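Local structure of extracellular solute-binding protein family 1 (Kribbella flavida, 5IXP) at residues V38-L49 and E59-Y69. The protein probably captures a solute outside the cell, perhaps a sugar, and delivers it to an ABC transporter for uptake. Residues are numbered along the deposited sequence; the frame is centred on the assembly and turned at random. Where two conformers were deposited one is given.
Sequences VDEHIKNLETNL and EAMEVSWIYKY
His41 reaches from helix 38-49 to strand 58-62, which lies between strands 2-8 and 269-276, and gives its NE2 proton to the backbone oxygen of Ala60, with NE2 and O 2.8 Å apart and the N-H...O angle 160°. Its CG lies anti to the backbone N (chi1 176°), which carries the imidazole out to the strand; Ala60 O sits in the ring plane, although the donor is tilted 30° from the carbonyl plane. Beside it, water 1 donates both to His41 O and, over 2.9 Å, to Glu59 OE1. Water 3 donates to Glu59 OE2 and accepts from Asn48 ND2, while Ala56 N also hydrogen-bonds to OE2, so both carboxylate oxygens of this buried glutamate have partners. Between the polar groups, Ile42 lays CG1 over one face of Trp65, 3.4 Å from the six-ring centroid, and Leu45 CD2 meets the selenomethionine methyl, Met61 CE, at 3.6 Å. Farther along, Lys68 NZ makes a salt bridge to Glu46 OE2 at 2.8 Å, its hydrogen-bond geometry weak, and water 2 links that oxygen to Tyr69 OH. With a leucine at His41, Ala60 O would probably lose this side-chain donor. The contact thus packs a helix of the periplasmic-binding-protein-like fold against strand 58-62 and the turn and short helix 66-70 that follow, with His41 and Glu59 satisfied in the buried part and the Glu46-Lys68 pair at the partly exposed rim.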
loop_
_atom_site.group_PDB
_atom_site.type_symbol
_atom_site.label_atom_id
_atom_site.label_comp_id
_atom_site.label_asym_id
_atom_site.label_seq_id
_atom_site.Cartn_x
_atom_site.Cartn_y
_atom_site.Cartn_z
ATOM N N VAL A 38 8.188 8.600 -10.810
ATOM C CA VAL A 38 8.516 7.442 -9.992
ATOM C C VAL A 38 9.203 6.369 -10.831
ATOM O O VAL A 38 10.154 5.725 -10.380
ATOM C CB VAL A 38 7.252 6.911 -9.301
ATOM C CG1 VAL A 38 7.606 5.740 -8.463
ATOM C CG2 VAL A 38 6.635 7.999 -8.438
ATOM N N ASP A 39 8.743 6.167 -12.072
ATOM C CA ASP A 39 9.385 5.172 -12.929
ATOM C C ASP A 39 10.848 5.519 -13.172
ATOM O O ASP A 39 11.702 4.626 -13.248
ATOM C CB ASP A 39 8.646 5.039 -14.261
ATOM C CG ASP A 39 7.293 4.353 -14.121
ATOM O OD1 ASP A 39 7.094 3.569 -13.163
ATOM O OD2 ASP A 39 6.425 4.591 -14.985
ATOM N N GLU A 40 11.171 6.811 -13.294
ATOM C CA GLU A 40 12.572 7.130 -13.518
ATOM C C GLU A 40 13.392 7.018 -12.249
ATOM O O GLU A 40 14.578 6.682 -12.319
ATOM C CB GLU A 40 12.720 8.506 -14.136
ATOM C CG GLU A 40 12.870 8.359 -15.638
ATOM C CD GLU A 40 12.395 9.548 -16.352
ATOM O OE1 GLU A 40 11.789 10.396 -15.671
ATOM O OE2 GLU A 40 12.627 9.634 -17.576
ATOM N N HIS A 41 12.786 7.280 -11.092
ATOM C CA HIS A 41 13.470 7.004 -9.833
ATOM C C HIS A 41 13.863 5.531 -9.745
ATOM O O HIS A 41 15.004 5.195 -9.399
ATOM C CB HIS A 41 12.571 7.402 -8.664
ATOM C CG HIS A 41 13.153 7.078 -7.325
ATOM N ND1 HIS A 41 13.929 7.972 -6.614
ATOM C CD2 HIS A 41 13.082 5.954 -6.571
ATOM C CE1 HIS A 41 14.303 7.413 -5.474
ATOM N NE2 HIS A 41 13.803 6.187 -5.424
ATOM N N ILE A 42 12.926 4.639 -10.082
ATOM C CA ILE A 42 13.202 3.201 -10.102
ATOM C C ILE A 42 14.305 2.870 -11.100
ATOM O O ILE A 42 15.231 2.107 -10.800
ATOM C CB ILE A 42 11.925 2.418 -10.450
ATOM C CG1 ILE A 42 10.905 2.497 -9.335
ATOM C CG2 ILE A 42 12.262 0.974 -10.796
ATOM C CD1 ILE A 42 9.538 2.122 -9.815
ATOM N N LYS A 43 14.194 3.404 -12.319
ATOM C CA LYS A 43 15.198 3.122 -13.340
ATOM C C LYS A 43 16.578 3.603 -12.911
ATOM O O LYS A 43 17.579 2.914 -13.140
ATOM C CB LYS A 43 14.800 3.768 -14.665
ATOM C CG LYS A 43 13.719 3.023 -15.420
ATOM C CD LYS A 43 13.632 3.536 -16.844
ATOM C CE LYS A 43 12.239 4.028 -17.165
ATOM N NZ LYS A 43 11.231 2.930 -17.100
ATOM N N ASN A 44 16.656 4.786 -12.294
ATOM C CA ASN A 44 17.937 5.261 -11.777
ATOM C C ASN A 44 18.480 4.289 -10.751
ATOM O O ASN A 44 19.668 3.955 -10.756
ATOM C CB ASN A 44 17.788 6.635 -11.128
ATOM C CG ASN A 44 17.438 7.713 -12.115
ATOM O OD1 ASN A 44 17.659 7.565 -13.315
ATOM N ND2 ASN A 44 16.913 8.826 -11.609
ATOM N N LEU A 45 17.615 3.865 -9.830
ATOM C CA LEU A 45 17.961 2.870 -8.825
ATOM C C LEU A 45 18.588 1.643 -9.471
ATOM O O LEU A 45 19.710 1.244 -9.137
ATOM C CB LEU A 45 16.692 2.492 -8.064
ATOM C CG LEU A 45 16.716 2.116 -6.595
ATOM C CD1 LEU A 45 17.588 3.088 -5.827
ATOM C CD2 LEU A 45 15.286 2.161 -6.098
ATOM N N GLU A 46 17.868 1.045 -10.422
ATOM C CA GLU A 46 18.342 -0.164 -11.085
ATOM C C GLU A 46 19.652 0.093 -11.811
ATOM O O GLU A 46 20.606 -0.687 -11.694
ATOM C CB GLU A 46 17.289 -0.673 -12.072
ATOM C CG GLU A 46 15.967 -1.005 -11.450
ATOM C CD GLU A 46 14.975 -1.542 -12.461
ATOM O OE1 GLU A 46 15.282 -1.504 -13.670
ATOM O OE2 GLU A 46 13.889 -2.002 -12.047
ATOM N N THR A 47 19.712 1.189 -12.567
ATOM C CA THR A 47 20.890 1.469 -13.379
ATOM C C THR A 47 22.109 1.755 -12.517
ATOM O O THR A 47 23.212 1.267 -12.803
ATOM C CB THR A 47 20.612 2.652 -14.305
ATOM O OG1 THR A 47 19.555 2.306 -15.207
ATOM C CG2 THR A 47 21.858 3.007 -15.097
ATOM N N ASN A 48 21.927 2.545 -11.459
ATOM C CA ASN A 48 23.049 2.963 -10.632
ATOM C C ASN A 48 23.523 1.832 -9.731
ATOM O O ASN A 48 24.725 1.700 -9.481
ATOM C CB ASN A 48 22.646 4.186 -9.809
ATOM C CG ASN A 48 22.375 5.391 -10.676
ATOM O OD1 ASN A 48 22.766 5.418 -11.842
ATOM N ND2 ASN A 48 21.697 6.389 -10.124
ATOM N N LEU A 49 22.593 1.016 -9.233
ATOM C CA LEU A 49 22.991 -0.147 -8.448
ATOM C C LEU A 49 23.844 -1.086 -9.287
ATOM O O LEU A 49 24.860 -1.601 -8.811
ATOM C CB LEU A 49 21.757 -0.876 -7.901
ATOM C CG LEU A 49 21.991 -1.920 -6.801
ATOM C CD1 LEU A 49 22.577 -1.292 -5.548
ATOM C CD2 LEU A 49 20.706 -2.672 -6.468
ATOM N N GLU A 59 18.481 6.220 -0.452
ATOM C CA GLU A 59 17.586 5.967 -1.579
ATOM C C GLU A 59 16.218 5.558 -1.051
ATOM O O GLU A 59 16.099 4.543 -0.351
ATOM C CB GLU A 59 18.141 4.872 -2.504
ATOM C CG GLU A 59 19.369 5.295 -3.332
ATOM C CD GLU A 59 19.008 6.090 -4.586
ATOM O OE1 GLU A 59 17.807 6.238 -4.867
ATOM O OE2 GLU A 59 19.933 6.558 -5.298
ATOM N N ALA A 60 15.184 6.318 -1.421
ATOM C CA ALA A 60 13.833 5.943 -1.040
ATOM C C ALA A 60 13.339 4.797 -1.913
ATOM O O ALA A 60 13.678 4.689 -3.095
ATOM C CB ALA A 60 12.867 7.123 -1.147
HETATM N N MSE A 61 12.517 3.950 -1.312
HETATM C CA MSE A 61 12.009 2.747 -1.957
HETATM C C MSE A 61 10.564 2.536 -1.537
HETATM O O MSE A 61 10.269 2.504 -0.333
HETATM C CB MSE A 61 12.863 1.544 -1.552
HETATM C CG MSE A 61 13.037 0.503 -2.594
HETATM SE SE MSE A 61 14.586 -0.522 -2.168
HETATM C CE MSE A 61 16.027 0.409 -3.044
ATOM N N GLU A 62 9.663 2.389 -2.508
ATOM C CA GLU A 62 8.289 2.036 -2.178
ATOM C C GLU A 62 8.200 0.550 -1.838
ATOM O O GLU A 62 8.967 -0.283 -2.350
ATOM C CB GLU A 62 7.334 2.374 -3.332
ATOM C CG GLU A 62 5.943 2.821 -2.874
ATOM C CD GLU A 62 4.880 1.726 -2.963
ATOM O OE1 GLU A 62 5.163 0.646 -3.509
ATOM O OE2 GLU A 62 3.750 1.954 -2.497
ATOM N N VAL A 63 7.250 0.217 -0.957
ATOM C CA VAL A 63 7.177 -1.158 -0.474
ATOM C C VAL A 63 6.899 -2.133 -1.612
ATOM O O VAL A 63 7.301 -3.303 -1.543
ATOM C CB VAL A 63 6.129 -1.295 0.649
ATOM C CG1 VAL A 63 4.710 -1.038 0.116
ATOM C CG2 VAL A 63 6.257 -2.670 1.311
ATOM N N SER A 64 6.243 -1.685 -2.685
ATOM C CA SER A 64 5.941 -2.658 -3.732
ATOM C C SER A 64 7.161 -3.038 -4.564
ATOM O O SER A 64 7.095 -4.030 -5.298
ATOM C CB SER A 64 4.833 -2.152 -4.655
ATOM O OG SER A 64 5.279 -1.045 -5.415
ATOM N N TRP A 65 8.263 -2.278 -4.466
ATOM C CA TRP A 65 9.506 -2.582 -5.176
ATOM C C TRP A 65 10.506 -3.354 -4.340
ATOM O O TRP A 65 11.421 -3.963 -4.904
ATOM C CB TRP A 65 10.256 -1.315 -5.617
ATOM C CG TRP A 65 9.467 -0.179 -6.076
ATOM C CD1 TRP A 65 8.239 -0.209 -6.646
ATOM C CD2 TRP A 65 9.855 1.198 -6.007
ATOM N NE1 TRP A 65 7.823 1.066 -6.929
ATOM C CE2 TRP A 65 8.800 1.950 -6.548
ATOM C CE3 TRP A 65 10.988 1.865 -5.529
ATOM C CZ2 TRP A 65 8.843 3.333 -6.631
ATOM C CZ3 TRP A 65 11.035 3.233 -5.609
ATOM C CH2 TRP A 65 9.968 3.961 -6.164
ATOM N N ILE A 66 10.402 -3.274 -3.011
ATOM C CA ILE A 66 11.520 -3.658 -2.152
ATOM C C ILE A 66 11.824 -5.151 -2.245
ATOM O O ILE A 66 12.957 -5.563 -1.952
ATOM C CB ILE A 66 11.266 -3.192 -0.706
ATOM C CG1 ILE A 66 12.578 -3.195 0.088
ATOM C CG2 ILE A 66 10.187 -4.027 -0.032
ATOM C CD1 ILE A 66 12.513 -2.415 1.395
ATOM N N TYR A 67 10.861 -5.966 -2.698
ATOM C CA TYR A 67 11.120 -7.391 -2.898
ATOM C C TYR A 67 12.321 -7.602 -3.812
ATOM O O TYR A 67 13.140 -8.497 -3.577
ATOM C CB TYR A 67 9.878 -8.088 -3.480
ATOM C CG TYR A 67 9.618 -7.784 -4.951
ATOM C CD1 TYR A 67 8.813 -6.718 -5.329
ATOM C CD2 TYR A 67 10.186 -8.558 -5.961
ATOM C CE1 TYR A 67 8.582 -6.424 -6.663
ATOM C CE2 TYR A 67 9.968 -8.269 -7.304
ATOM C CZ TYR A 67 9.163 -7.199 -7.648
ATOM O OH TYR A 67 8.929 -6.901 -8.977
ATOM N N LYS A 68 12.441 -6.779 -4.856
ATOM C CA LYS A 68 13.527 -6.928 -5.816
ATOM C C LYS A 68 14.875 -6.624 -5.178
ATOM O O LYS A 68 15.895 -7.197 -5.572
ATOM C CB LYS A 68 13.269 -6.019 -7.020
ATOM C CG LYS A 68 14.355 -6.036 -8.083
ATOM C CD LYS A 68 13.818 -5.590 -9.439
ATOM C CE LYS A 68 14.958 -5.293 -10.417
ATOM N NZ LYS A 68 14.472 -4.733 -11.716
ATOM N N TYR A 69 14.906 -5.754 -4.173
ATOM C CA TYR A 69 16.176 -5.372 -3.583
ATOM C C TYR A 69 16.503 -6.150 -2.321
ATOM O O TYR A 69 17.680 -6.225 -1.950
ATOM C CB TYR A 69 16.189 -3.857 -3.348
ATOM C CG TYR A 69 16.079 -3.193 -4.692
ATOM C CD1 TYR A 69 17.174 -3.135 -5.536
ATOM C CD2 TYR A 69 14.863 -2.733 -5.165
ATOM C CE1 TYR A 69 17.077 -2.579 -6.803
ATOM C CE2 TYR A 69 14.756 -2.178 -6.429
ATOM C CZ TYR A 69 15.870 -2.105 -7.236
ATOM O OH TYR A 69 15.766 -1.561 -8.481
HETATM O O HOH W 1 16.954 6.624 -7.605
HETATM O O HOH W 2 13.523 -2.316 -9.639
HETATM O O HOH W 3 19.877 5.895 -7.879
#